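Local coordinates for molybdenum-binding-protein (Azotobacter vinelandii, PDB 1H9J) that binds molybdate through two TOBE domains of the OB class in each of its three subunits, and probably serves in intracellular molybdenum storage or homeostasis, at residues Val24-Asp29 with Ala40-Glu45; Asp36-Val41 with Ala132-Ser137; Ala60-Pro65 with Ser137-Gly142; Ala98-Ala103 with Ser112-Glu117. All coordinates share one frame; numbering follows the deposited sequence.

Contact 1 (Val24-Asp29 with Ala40-Glu45); sequences VNAEVD and AVVTLE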
loop_
_atom_site.group_PDB
_atom_site.type_symbol
_atom_site.label_atom_id
_atom_site.label_comp_id
_atom_site.label_asym_id
_atom_site.label_seq_id
_atom_site.Cartn_x
_atom_site.Cartn_y
_atom_site.Cartn_z
ATOM N N VAL A 24 7.427 -5.021 -19.093
ATOM C CA VAL A 24 6.269 -4.550 -18.354
ATOM C C VAL A 24 6.629 -3.423 -17.393
ATOM O O VAL A 24 5.992 -2.371 -17.319
ATOM C CB VAL A 24 5.592 -5.695 -17.577
ATOM C CG1 VAL A 24 4.374 -5.181 -16.821
ATOM C CG2 VAL A 24 5.134 -6.798 -18.530
ATOM N N ASN A 25 7.677 -3.699 -16.619
ATOM C CA ASN A 25 8.115 -2.770 -15.581
ATOM C C ASN A 25 9.626 -2.499 -15.648
ATOM O O ASN A 25 10.355 -3.159 -16.376
ATOM C CB ASN A 25 7.841 -3.301 -14.167
ATOM C CG ASN A 25 6.379 -3.563 -13.882
ATOM O OD1 ASN A 25 5.501 -2.783 -14.249
ATOM N ND2 ASN A 25 6.107 -4.713 -13.276
ATOM N N ALA A 26 10.011 -1.488 -14.875
ATOM C CA ALA A 26 11.420 -1.125 -14.788
ATOM C C ALA A 26 11.835 -0.934 -13.334
ATOM O O ALA A 26 11.119 -0.293 -12.545
ATOM C CB ALA A 26 11.613 0.234 -15.504
ATOM N N GLU A 27 12.975 -1.463 -12.958
ATOM C CA GLU A 27 13.603 -1.363 -11.674
ATOM C C GLU A 27 14.600 -0.199 -11.781
ATOM O O GLU A 27 15.383 -0.037 -12.715
ATOM C CB GLU A 27 14.352 -2.605 -11.150
ATOM C CG GLU A 27 15.114 -2.287 -9.837
ATOM C CD GLU A 27 15.649 -3.532 -9.151
ATOM O OE1 GLU A 27 14.943 -4.570 -9.178
ATOM O OE2 GLU A 27 16.764 -3.564 -8.562
ATOM N N VAL A 28 14.460 0.715 -10.801
ATOM C CA VAL A 28 15.303 1.902 -10.755
ATOM C C VAL A 28 16.082 1.867 -9.450
ATOM O O VAL A 28 15.475 1.903 -8.352
ATOM C CB VAL A 28 14.489 3.186 -10.850
ATOM C CG1 VAL A 28 15.295 4.474 -10.877
ATOM C CG2 VAL A 28 13.579 3.156 -12.080
ATOM N N ASP A 29 17.401 1.716 -9.568
ATOM C CA ASP A 29 18.211 1.663 -8.341
ATOM C C ASP A 29 18.787 3.050 -8.084
ATOM O O ASP A 29 19.228 3.686 -9.029
ATOM C CB ASP A 29 19.337 0.649 -8.417
ATOM C CG ASP A 29 18.851 -0.775 -8.571
ATOM O OD1 ASP A 29 17.832 -1.137 -7.947
ATOM O OD2 ASP A 29 19.491 -1.552 -9.313
ATOM N N ALA A 40 13.303 1.217 -6.656
ATOM C CA ALA A 40 11.921 1.521 -6.964
ATOM C C ALA A 40 11.507 0.732 -8.206
ATOM O O ALA A 40 12.395 0.390 -9.027
ATOM C CB ALA A 40 11.779 3.018 -7.227
ATOM N N VAL A 41 10.238 0.370 -8.297
ATOM C CA VAL A 41 9.735 -0.330 -9.479
ATOM C C VAL A 41 8.594 0.526 -10.020
ATOM O O VAL A 41 7.656 0.895 -9.283
ATOM C CB VAL A 41 9.256 -1.761 -9.275
ATOM C CG1 VAL A 41 8.466 -2.302 -10.461
ATOM C CG2 VAL A 41 10.432 -2.724 -9.059
ATOM N N VAL A 42 8.730 0.919 -11.286
ATOM C CA VAL A 42 7.754 1.733 -11.980
ATOM C C VAL A 42 7.364 1.075 -13.306
ATOM O O VAL A 42 8.003 0.125 -13.736
ATOM C CB VAL A 42 8.238 3.174 -12.245
ATOM C CG1 VAL A 42 8.543 3.930 -10.974
ATOM C CG2 VAL A 42 9.433 3.116 -13.232
ATOM N N THR A 43 6.271 1.524 -13.938
ATOM C CA THR A 43 5.894 0.918 -15.218
ATOM C C THR A 43 6.960 1.262 -16.256
ATOM O O THR A 43 7.577 2.345 -16.268
ATOM C CB THR A 43 4.553 1.430 -15.794
ATOM O OG1 THR A 43 4.570 2.827 -16.108
ATOM C CG2 THR A 43 3.426 1.205 -14.771
ATOM N N LEU A 44 6.993 0.441 -17.323
ATOM C CA LEU A 44 7.846 0.797 -18.469
ATOM C C LEU A 44 7.498 2.147 -19.070
ATOM O O LEU A 44 8.266 3.059 -19.398
ATOM C CB LEU A 44 7.741 -0.352 -19.492
ATOM C CG LEU A 44 8.472 -0.106 -20.828
ATOM C CD1 LEU A 44 9.967 0.047 -20.591
ATOM C CD2 LEU A 44 8.176 -1.267 -21.770
ATOM N N GLU A 45 6.166 2.348 -19.170
ATOM C CA GLU A 45 5.611 3.616 -19.640
ATOM C C GLU A 45 6.171 4.807 -18.881
ATOM O O GLU A 45 6.568 5.795 -19.527
ATOM C CB GLU A 45 4.083 3.614 -19.621
ATOM C CG GLU A 45 3.439 4.844 -20.235
ATOM C CD GLU A 45 3.520 4.898 -21.746
ATOM O OE1 GLU A 45 4.027 3.941 -22.362
ATOM O OE2 GLU A 45 3.069 5.912 -22.336
#
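Asn25-Asp29 and Ala40-Thr43 run antiparallel, 151° between their directions; Ala26 exchanges a pair of backbone hydrogen bonds with Val42, and Val28 a pair with Ala40. The shortest of the four joins Val28 N to Ala40 O at 2.7 Å, while Ala26 N to Val42 O, 2.8 Å, meets its carbonyl almost head-on. A fifth bond extends the pairing past the strand end: Leu44 N reaches Val24 O at 3.0 Å from above the carbonyl plane, and Leu44 CB rests 3.4 Å from the same oxygen. Ala26, Val28, Ala40 and Val42 turn their side chains to one face. With Val42 CG1 anti to the carbonyl carbon (chi1 -61°), CG2 falls between the backbone N and the carbonyl carbon and meets both Ala26 CB and Val28 CG2 at 4.3 Å. These strands form a beta hairpin of the first TOBE domain, a small OB-class barrel unit, and this face turns inward, where Leu141 packs on Val28, Ala40 and Val42. Glu27 and Val41 lie on the other face, where Val41 CG1, anti to the backbone N (chi1 167°), reaches across to Asn25 CB at 3.9 Å. Thr43 ends its strand as the N-cap of helix 44-49, with OG1 bonded to Ser46 N. Beyond the open end, Val24 packs against Val24 of each of the other two subunits.

Contact 2 (Asp36-Val41 with Ala132-Ser137); sequences DKLAAV and AVIKAS. With PO4 (phosphate ion), chain D; PO4 (phosphate ion), chain E.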
loop_
_atom_site.group_PDB
_atom_site.type_symbol
_atom_site.label_atom_id
_atom_site.label_comp_id
_atom_site.label_asym_id
_atom_site.label_seq_id
_atom_site.Cartn_x
_atom_site.Cartn_y
_atom_site.Cartn_z
ATOM N N ASP A 36 23.169 5.405 1.251
ATOM C CA ASP A 36 22.099 4.414 1.315
ATOM C C ASP A 36 21.584 4.139 -0.088
ATOM O O ASP A 36 21.665 5.027 -0.937
ATOM C CB ASP A 36 21.014 4.994 2.248
ATOM C CG ASP A 36 21.587 5.697 3.463
ATOM O OD1 ASP A 36 22.045 4.976 4.377
ATOM O OD2 ASP A 36 21.618 6.941 3.590
ATOM N N LYS A 37 21.175 2.930 -0.419
ATOM C CA LYS A 37 20.638 2.506 -1.679
ATOM C C LYS A 37 19.126 2.210 -1.602
ATOM O O LYS A 37 18.734 1.547 -0.651
ATOM C CB LYS A 37 21.279 1.193 -2.137
ATOM N N LEU A 38 18.328 2.630 -2.561
ATOM C CA LEU A 38 16.881 2.374 -2.513
ATOM C C LEU A 38 16.403 1.990 -3.897
ATOM O O LEU A 38 16.801 2.682 -4.860
ATOM C CB LEU A 38 16.158 3.653 -2.083
ATOM C CG LEU A 38 14.637 3.652 -1.981
ATOM C CD1 LEU A 38 14.203 2.852 -0.764
ATOM C CD2 LEU A 38 14.104 5.068 -1.923
ATOM N N ALA A 39 15.719 0.871 -4.048
ATOM C CA ALA A 39 15.182 0.450 -5.312
ATOM C C ALA A 39 13.706 0.738 -5.500
ATOM O O ALA A 39 12.932 0.643 -4.527
ATOM C CB ALA A 39 15.420 -1.055 -5.475
ATOM N N ALA A 40 13.303 1.217 -6.656
ATOM C CA ALA A 40 11.921 1.521 -6.964
ATOM C C ALA A 40 11.507 0.732 -8.206
ATOM O O ALA A 40 12.395 0.390 -9.027
ATOM C CB ALA A 40 11.779 3.018 -7.227
ATOM N N VAL A 41 10.238 0.370 -8.297
ATOM C CA VAL A 41 9.735 -0.330 -9.479
ATOM C C VAL A 41 8.594 0.526 -10.020
ATOM O O VAL A 41 7.656 0.895 -9.283
ATOM C CB VAL A 41 9.256 -1.761 -9.275
ATOM C CG1 VAL A 41 8.466 -2.302 -10.461
ATOM C CG2 VAL A 41 10.432 -2.724 -9.059
ATOM N N ALA A 132 14.284 -0.903 8.117
ATOM C CA ALA A 132 13.093 -0.435 7.437
ATOM C C ALA A 132 12.948 -1.400 6.251
ATOM O O ALA A 132 13.860 -1.435 5.408
ATOM C CB ALA A 132 13.273 0.977 6.934
ATOM N N VAL A 133 11.767 -1.954 6.045
ATOM C CA VAL A 133 11.550 -2.899 4.939
ATOM C C VAL A 133 10.519 -2.226 4.026
ATOM O O VAL A 133 9.433 -1.857 4.503
ATOM C CB VAL A 133 10.974 -4.235 5.425
ATOM C CG1 VAL A 133 10.672 -5.227 4.294
ATOM C CG2 VAL A 133 11.993 -4.894 6.391
ATOM N N ILE A 134 10.933 -1.974 2.791
ATOM C CA ILE A 134 10.065 -1.322 1.825
ATOM C C ILE A 134 10.047 -2.056 0.493
ATOM O O ILE A 134 11.092 -2.399 -0.045
ATOM C CB ILE A 134 10.513 0.129 1.519
ATOM C CG1 ILE A 134 10.734 0.924 2.819
ATOM C CG2 ILE A 134 9.459 0.799 0.640
ATOM C CD1 ILE A 134 11.507 2.213 2.589
ATOM N N LYS A 135 8.844 -2.434 0.010
ATOM C CA LYS A 135 8.741 -3.020 -1.314
ATOM C C LYS A 135 9.146 -1.994 -2.362
ATOM O O LYS A 135 8.645 -0.873 -2.265
ATOM C CB LYS A 135 7.245 -3.301 -1.609
ATOM C CG LYS A 135 6.788 -4.630 -0.979
ATOM C CD LYS A 135 5.421 -5.015 -1.541
ATOM C CE LYS A 135 5.717 -5.590 -2.948
ATOM N NZ LYS A 135 4.560 -6.429 -3.351
ATOM N N ALA A 136 9.882 -2.444 -3.404
ATOM C CA ALA A 136 10.279 -1.404 -4.398
ATOM C C ALA A 136 9.083 -0.860 -5.149
ATOM O O ALA A 136 9.035 0.299 -5.561
ATOM C CB ALA A 136 11.293 -2.006 -5.371
ATOM N N SER A 137 7.999 -1.622 -5.252
ATOM C CA SER A 137 6.742 -1.212 -5.855
ATOM C C SER A 137 5.965 -0.222 -5.009
ATOM O O SER A 137 4.940 0.333 -5.429
ATOM C CB SER A 137 5.944 -2.454 -6.261
ATOM O OG SER A 137 5.291 -3.100 -5.177
HETATM P P PO4 D . 9.390 -5.787 -4.439
HETATM O O1 PO4 D . 8.556 -4.749 -5.237
HETATM O O2 PO4 D . 8.726 -7.066 -4.090
HETATM O O3 PO4 D . 10.556 -6.215 -5.444
HETATM O O4 PO4 D . 10.272 -5.208 -3.321
HETATM P P PO4 E . 5.982 -6.982 -6.696
HETATM O O1 PO4 E . 5.581 -7.867 -7.885
HETATM O O2 PO4 E . 7.152 -6.018 -6.992
HETATM O O3 PO4 E . 4.756 -6.193 -6.191
HETATM O O4 PO4 E . 6.461 -7.936 -5.549
#
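Ala136 drives its methyl group into the backbone of strand 37-41: CB lies 3.2 Å from Ala39 O, a tight approach, and touches Val41 CG2 at 3.9 Å. Ala39 CB flanks the same methyl. The one hydrogen bond across the contact runs from Val41 N to Ala136 O at 3.0 Å, bent to 149° at the hydrogen and arriving well above the carbonyl plane. This is not ladder geometry, since the chain at Ala136-Ser137 is a short 3-10 turn laid against the strand edge. Farther along, Leu38 CD1 meets Ile134 CD1, both side chains reaching inward from their own strands.

In the next shell, Asn82 ties the two segments together, its OD1 accepting from Ala39 N and its ND2 giving a weak bond to Ile134 O. Ile134 is backed by Val67 and Ile110. The contact thus joins the hairpin of the first TOBE domain to the chain that leaves the last long strand of the second.

On the outer side the turn presents its N-H groups to a phosphate, probably taken up from the crystallisation liquor: Ala136 N is 2.8 Å from O4 and Ser137 N 3.2 Å from O1 of the ion in chain D. Lys135, its chain bent at chi3 (78°), carries NZ to O3 of the second phosphate, chain E, at 2.9 Å, and also bonds Ser137 O of the third subunit. Backbone N-H groups holding one phosphate and a lysine ammonium holding its neighbour suggest an anion-receptive patch near the subunit interface, though whether it serves molybdate cannot be settled from phosphate alone.

Contact 3 (Ala60-Pro65 with Ser137-Gly142); sequences AVVKAP and SNVILG. With MOO (molybdate ion), chain C; PO4 (phosphate ion), chain E; PO4 (phosphate ion), chain D.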
loop_
_atom_site.group_PDB
_atom_site.type_symbol
_atom_site.label_atom_id
_atom_site.label_comp_id
_atom_site.label_asym_id
_atom_site.label_seq_id
_atom_site.Cartn_x
_atom_site.Cartn_y
_atom_site.Cartn_z
ATOM N N ALA A 60 12.669 10.145 -4.558
ATOM C CA ALA A 60 11.928 8.889 -4.291
ATOM C C ALA A 60 10.967 9.188 -3.095
ATOM O O ALA A 60 11.442 9.857 -2.178
ATOM C CB ALA A 60 12.868 7.756 -3.951
ATOM N N VAL A 61 9.691 8.823 -3.265
ATOM C CA VAL A 61 8.680 9.219 -2.278
ATOM C C VAL A 61 7.993 7.998 -1.680
ATOM O O VAL A 61 7.602 7.071 -2.402
ATOM C CB VAL A 61 7.591 10.073 -2.978
ATOM C CG1 VAL A 61 6.441 10.371 -2.011
ATOM C CG2 VAL A 61 8.178 11.398 -3.507
ATOM N N VAL A 62 8.121 7.869 -0.328
ATOM C CA VAL A 62 7.538 6.696 0.328
ATOM C C VAL A 62 6.633 7.112 1.500
ATOM O O VAL A 62 7.086 7.837 2.360
ATOM C CB VAL A 62 8.674 5.792 0.843
ATOM C CG1 VAL A 62 8.043 4.569 1.552
ATOM C CG2 VAL A 62 9.511 5.265 -0.305
ATOM N N LYS A 63 5.331 6.776 1.424
ATOM C CA LYS A 63 4.476 7.134 2.569
ATOM C C LYS A 63 4.884 6.329 3.804
ATOM O O LYS A 63 5.181 5.147 3.776
ATOM C CB LYS A 63 3.054 6.767 2.152
ATOM C CG LYS A 63 1.950 7.624 2.759
ATOM C CD LYS A 63 0.670 7.011 2.144
ATOM C CE LYS A 63 -0.344 8.154 2.085
ATOM N NZ LYS A 63 -0.771 8.433 3.490
ATOM N N ALA A 64 4.712 6.982 4.968
ATOM C CA ALA A 64 5.038 6.302 6.233
ATOM C C ALA A 64 4.453 4.947 6.483
ATOM O O ALA A 64 5.147 3.998 6.898
ATOM C CB ALA A 64 4.624 7.271 7.351
ATOM N N PRO A 65 3.144 4.721 6.301
ATOM C CA PRO A 65 2.510 3.434 6.527
ATOM C C PRO A 65 2.986 2.365 5.592
ATOM O O PRO A 65 2.517 1.214 5.711
ATOM C CB PRO A 65 1.014 3.658 6.371
ATOM C CG PRO A 65 0.838 5.069 6.014
ATOM C CD PRO A 65 2.178 5.748 5.890
ATOM N N SER A 137 7.999 -1.622 -5.252
ATOM C CA SER A 137 6.742 -1.212 -5.855
ATOM C C SER A 137 5.965 -0.222 -5.009
ATOM O O SER A 137 4.940 0.333 -5.429
ATOM C CB SER A 137 5.944 -2.454 -6.261
ATOM O OG SER A 137 5.291 -3.100 -5.177
ATOM N N ASN A 138 6.433 0.110 -3.790
ATOM C CA ASN A 138 5.745 1.083 -2.980
ATOM C C ASN A 138 6.566 2.381 -2.971
ATOM O O ASN A 138 6.505 3.137 -2.034
ATOM C CB ASN A 138 5.395 0.625 -1.570
ATOM C CG ASN A 138 4.379 -0.515 -1.605
ATOM O OD1 ASN A 138 3.492 -0.557 -2.449
ATOM N ND2 ASN A 138 4.585 -1.409 -0.665
ATOM N N VAL A 139 7.487 2.506 -3.935
ATOM C CA VAL A 139 8.287 3.742 -4.008
ATOM C C VAL A 139 7.844 4.512 -5.248
ATOM O O VAL A 139 7.931 3.943 -6.327
ATOM C CB VAL A 139 9.792 3.403 -4.104
ATOM C CG1 VAL A 139 10.605 4.698 -4.128
ATOM C CG2 VAL A 139 10.271 2.568 -2.884
ATOM N N ILE A 140 7.350 5.729 -5.130
ATOM C CA ILE A 140 6.941 6.592 -6.212
ATOM C C ILE A 140 8.135 7.477 -6.594
ATOM O O ILE A 140 8.813 7.972 -5.697
ATOM C CB ILE A 140 5.757 7.478 -5.774
ATOM C CG1 ILE A 140 4.466 6.620 -5.763
ATOM C CG2 ILE A 140 5.442 8.610 -6.749
ATOM C CD1 ILE A 140 3.338 7.256 -4.894
ATOM N N LEU A 141 8.404 7.623 -7.874
ATOM C CA LEU A 141 9.499 8.476 -8.323
ATOM C C LEU A 141 8.998 9.782 -8.915
ATOM O O LEU A 141 7.911 9.922 -9.482
ATOM C CB LEU A 141 10.287 7.751 -9.458
ATOM C CG LEU A 141 11.046 6.495 -9.072
ATOM C CD1 LEU A 141 11.695 5.859 -10.311
ATOM C CD2 LEU A 141 12.057 6.793 -7.970
ATOM N N GLY A 142 9.883 10.783 -8.776
ATOM C CA GLY A 142 9.645 12.107 -9.296
ATOM C C GLY A 142 10.861 12.537 -10.154
ATOM O O GLY A 142 11.954 12.282 -9.622
HETATM MO MO MOO C . 2.101 10.552 5.067
HETATM O O1 MOO C . 1.601 11.046 3.439
HETATM O O2 MOO C . 1.048 9.230 5.636
HETATM O O3 MOO C . 3.734 9.791 5.049
HETATM O O4 MOO C . 2.005 11.922 6.191
HETATM P P PO4 E . 5.982 -6.982 -6.696
HETATM O O1 PO4 E . 5.581 -7.867 -7.885
HETATM O O2 PO4 E . 7.152 -6.018 -6.992
HETATM O O3 PO4 E . 4.756 -6.193 -6.191
HETATM O O4 PO4 E . 6.461 -7.936 -5.549
HETATM P P PO4 D . 9.390 -5.787 -4.439
HETATM O O1 PO4 D . 8.556 -4.749 -5.237
HETATM O O2 PO4 D . 8.726 -7.066 -4.090
HETATM O O3 PO4 D . 10.556 -6.215 -5.444
HETATM O O4 PO4 D . 10.272 -5.208 -3.321
#
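Val61 and Ile140 form a hydrogen-bonded antiparallel pair, Val61 N to Ile140 O at 2.7 Å and Ile140 N to Val61 O at 3.1 Å, by which the final strand of the chain joins the sheet of the first TOBE domain. This crossing of C-terminal chain into the N-terminal OB-class unit interlocks the two domains. Packing is tight on the inner face. Val139 straddles two neighbours, its CG1, anti to the backbone N (chi1 -178°), meeting Ala60 CB at 3.8 Å, and its CG2 meeting Val62 CG2 at the same distance as the two valines cross obliquely. Leu141 CD2 adds a looser touch on Ala60 CB, while Ala40 and Ile134 close over Val139. Contacts thin out towards the ends, where the segments diverge. Asn138 O is buried there without a polar partner.

Past the strand, Lys63 and Ala64 hold a molybdate with Ser7 and Arg9 of the same chain and Thr115 of the second subunit. The lysine chain bends at its last torsion (chi4 -72°), bringing NZ to 2.9 Å from molybdate O2, and NZ also bonds Met113 O of the second subunit. A methionine in place of Lys63 would probably leave both molybdate O2 and that carbonyl without their ammonium mate, weakening the site and the subunit joint together. Ala64 N points almost straight at molybdate O3, 3.0 Å away.

Contact 4 (Ala98-Ala103 with Ser112-Glu117); sequences AEVTLA and SMVTKE. With MOO (molybdate ion), chain B.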
loop_
_atom_site.group_PDB
_atom_site.type_symbol
_atom_site.label_atom_id
_atom_site.label_comp_id
_atom_site.label_asym_id
_atom_site.label_seq_id
_atom_site.Cartn_x
_atom_site.Cartn_y
_atom_site.Cartn_z
ATOM N N ALA A 98 1.773 4.844 15.909
ATOM C CA ALA A 98 2.974 5.591 16.304
ATOM C C ALA A 98 3.878 5.866 15.104
ATOM O O ALA A 98 4.028 4.989 14.234
ATOM C CB ALA A 98 3.817 4.739 17.254
ATOM N N GLU A 99 4.640 6.944 15.178
ATOM C CA GLU A 99 5.579 7.320 14.133
ATOM C C GLU A 99 7.005 7.021 14.594
ATOM O O GLU A 99 7.339 7.514 15.667
ATOM C CB GLU A 99 5.509 8.861 13.865
ATOM C CG GLU A 99 4.197 9.288 13.223
ATOM C CD GLU A 99 4.227 10.793 12.946
ATOM O OE1 GLU A 99 5.312 11.383 12.744
ATOM O OE2 GLU A 99 3.121 11.388 12.994
ATOM N N VAL A 100 7.745 6.167 13.909
ATOM C CA VAL A 100 9.118 5.856 14.307
ATOM C C VAL A 100 10.053 6.396 13.233
ATOM O O VAL A 100 9.918 6.010 12.066
ATOM C CB VAL A 100 9.280 4.341 14.419
ATOM C CG1 VAL A 100 10.655 3.901 14.865
ATOM C CG2 VAL A 100 8.273 3.773 15.432
ATOM N N THR A 101 11.077 7.127 13.612
ATOM C CA THR A 101 12.117 7.611 12.704
ATOM C C THR A 101 13.438 6.904 12.969
ATOM O O THR A 101 13.869 6.860 14.123
ATOM C CB THR A 101 12.306 9.142 12.914
ATOM O OG1 THR A 101 11.072 9.707 12.443
ATOM C CG2 THR A 101 13.321 9.601 11.858
ATOM N N LEU A 102 14.040 6.353 11.899
ATOM C CA LEU A 102 15.313 5.671 12.080
ATOM C C LEU A 102 16.406 6.529 11.419
ATOM O O LEU A 102 16.153 7.104 10.362
ATOM C CB LEU A 102 15.328 4.341 11.330
ATOM C CG LEU A 102 14.279 3.300 11.624
ATOM C CD1 LEU A 102 14.555 2.085 10.714
ATOM C CD2 LEU A 102 14.327 2.926 13.106
ATOM N N ALA A 103 17.613 6.484 11.946
ATOM C CA ALA A 103 18.716 7.193 11.274
ATOM C C ALA A 103 19.477 6.098 10.533
ATOM O O ALA A 103 19.842 5.095 11.181
ATOM C CB ALA A 103 19.661 7.892 12.219
ATOM N N SER A 112 8.525 5.547 9.679
ATOM C CA SER A 112 7.547 4.487 9.528
ATOM C C SER A 112 6.322 4.712 10.434
ATOM O O SER A 112 6.530 5.279 11.499
ATOM C CB SER A 112 8.143 3.105 9.930
ATOM O OG SER A 112 7.126 2.115 9.937
ATOM N N MET A 113 5.110 4.442 9.974
ATOM C CA MET A 113 3.922 4.488 10.846
ATOM C C MET A 113 3.543 3.038 11.175
ATOM O O MET A 113 3.438 2.248 10.205
ATOM C CB MET A 113 2.739 5.147 10.160
ATOM C CG MET A 113 1.446 5.425 10.908
ATOM S SD MET A 113 1.619 6.570 12.279
ATOM C CE MET A 113 1.338 8.131 11.432
ATOM N N VAL A 114 3.616 2.662 12.457
ATOM C CA VAL A 114 3.271 1.258 12.820
ATOM C C VAL A 114 2.282 1.265 13.984
ATOM O O VAL A 114 1.947 2.340 14.490
ATOM C CB VAL A 114 4.533 0.452 13.192
ATOM C CG1 VAL A 114 5.454 0.327 11.982
ATOM C CG2 VAL A 114 5.291 1.109 14.339
ATOM N N THR A 115 1.800 0.124 14.462
ATOM C CA THR A 115 0.850 0.229 15.593
ATOM C C THR A 115 1.685 0.480 16.825
ATOM O O THR A 115 2.861 0.078 16.935
ATOM C CB THR A 115 0.052 -1.089 15.746
ATOM O OG1 THR A 115 0.998 -2.148 15.877
ATOM C CG2 THR A 115 -0.899 -1.350 14.600
ATOM N N LYS A 116 1.076 1.041 17.903
ATOM C CA LYS A 116 1.803 1.158 19.147
ATOM C C LYS A 116 2.067 -0.247 19.709
ATOM O O LYS A 116 3.061 -0.396 20.405
ATOM C CB LYS A 116 1.087 2.011 20.182
ATOM C CG LYS A 116 -0.229 1.455 20.688
ATOM C CD LYS A 116 -0.924 2.460 21.605
ATOM C CE LYS A 116 -2.061 1.765 22.338
ATOM N NZ LYS A 116 -2.951 2.733 23.044
ATOM N N GLU A 117 1.224 -1.258 19.354
ATOM C CA GLU A 117 1.580 -2.603 19.849
ATOM C C GLU A 117 2.898 -3.103 19.238
ATOM O O GLU A 117 3.669 -3.763 19.952
ATOM C CB GLU A 117 0.505 -3.665 19.602
ATOM C CG GLU A 117 -0.774 -3.372 20.385
ATOM C CD GLU A 117 -1.742 -2.444 19.684
ATOM O OE1 GLU A 117 -1.513 -1.804 18.626
ATOM O OE2 GLU A 117 -2.866 -2.323 20.243
HETATM MO MO MOO B . 1.909 -2.635 11.439
HETATM O O1 MOO B . 3.535 -2.841 10.762
HETATM O O2 MOO B . 1.156 -1.177 10.740
HETATM O O3 MOO B . 0.804 -3.956 10.909
HETATM O O4 MOO B . 1.983 -2.482 13.205
#
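Ala98 pairs with Val114, and Val100 with Ser112, each through two backbone hydrogen bonds; the shorter bonds, Val100 N to Ser112 O and Ser112 N to Val100 O, both measure 2.8 Å. On the face of Ala98, Val100, Ser112 and Val114, the apolar contact comes from Val100 CG2 and Val114 CG2, which meet at 4.1 Å beneath Val119 of helix 116-122. Ser112 OG turns to Val67 O. On the opposite face Met113 folds back over strand 98-103, bent at chi2 (63°) and chi3 (89°): SD lies 3.5 Å from Ala98 O and CE 3.6 Å from Glu99 CG. A serine replacing Met113 would probably leave the aliphatic part of Glu99 uncovered and open a gap over Ala98. The strands belong to a beta hairpin of the second TOBE domain, the counterpart of the first domain's Val24-Asp29 and Ala40-Glu45. Anion binding sits at the strand end, where Thr115 grips one molybdate oxygen twice, N and OG1 each 2.9 Å from O4. Thr115 is also the N-cap of helix 116-122, with OG1 bonded to Ala118 N, and Ser7, Arg9, Lys63 and Ala64 of the third subunit complete the molybdate site.

In the fold
From the N terminus, contact 1 closes first, a local hairpin loop in the first TOBE domain. Segment 36-41 overlaps its second strand and opens contact 2, and Ala60-Pro65 opens contact 3. Contact 4, the hairpin of the second domain, opens and closes within both of these long loops. Ala132-Ser137 then closes contact 2, and Ser137-Gly142, sharing Ser137, closes contact 3, so the two cross. Contacts 2 and 3 thereby bring the C-terminal chain of the second TOBE range back onto strands 37-43 and 57-62 of the first domain's sheet, while contacts 1 and 4, nearest atoms about 17 Å apart, stay within one domain each. Contact 3 meets contact 4 where Ala64 O approaches Met113 N.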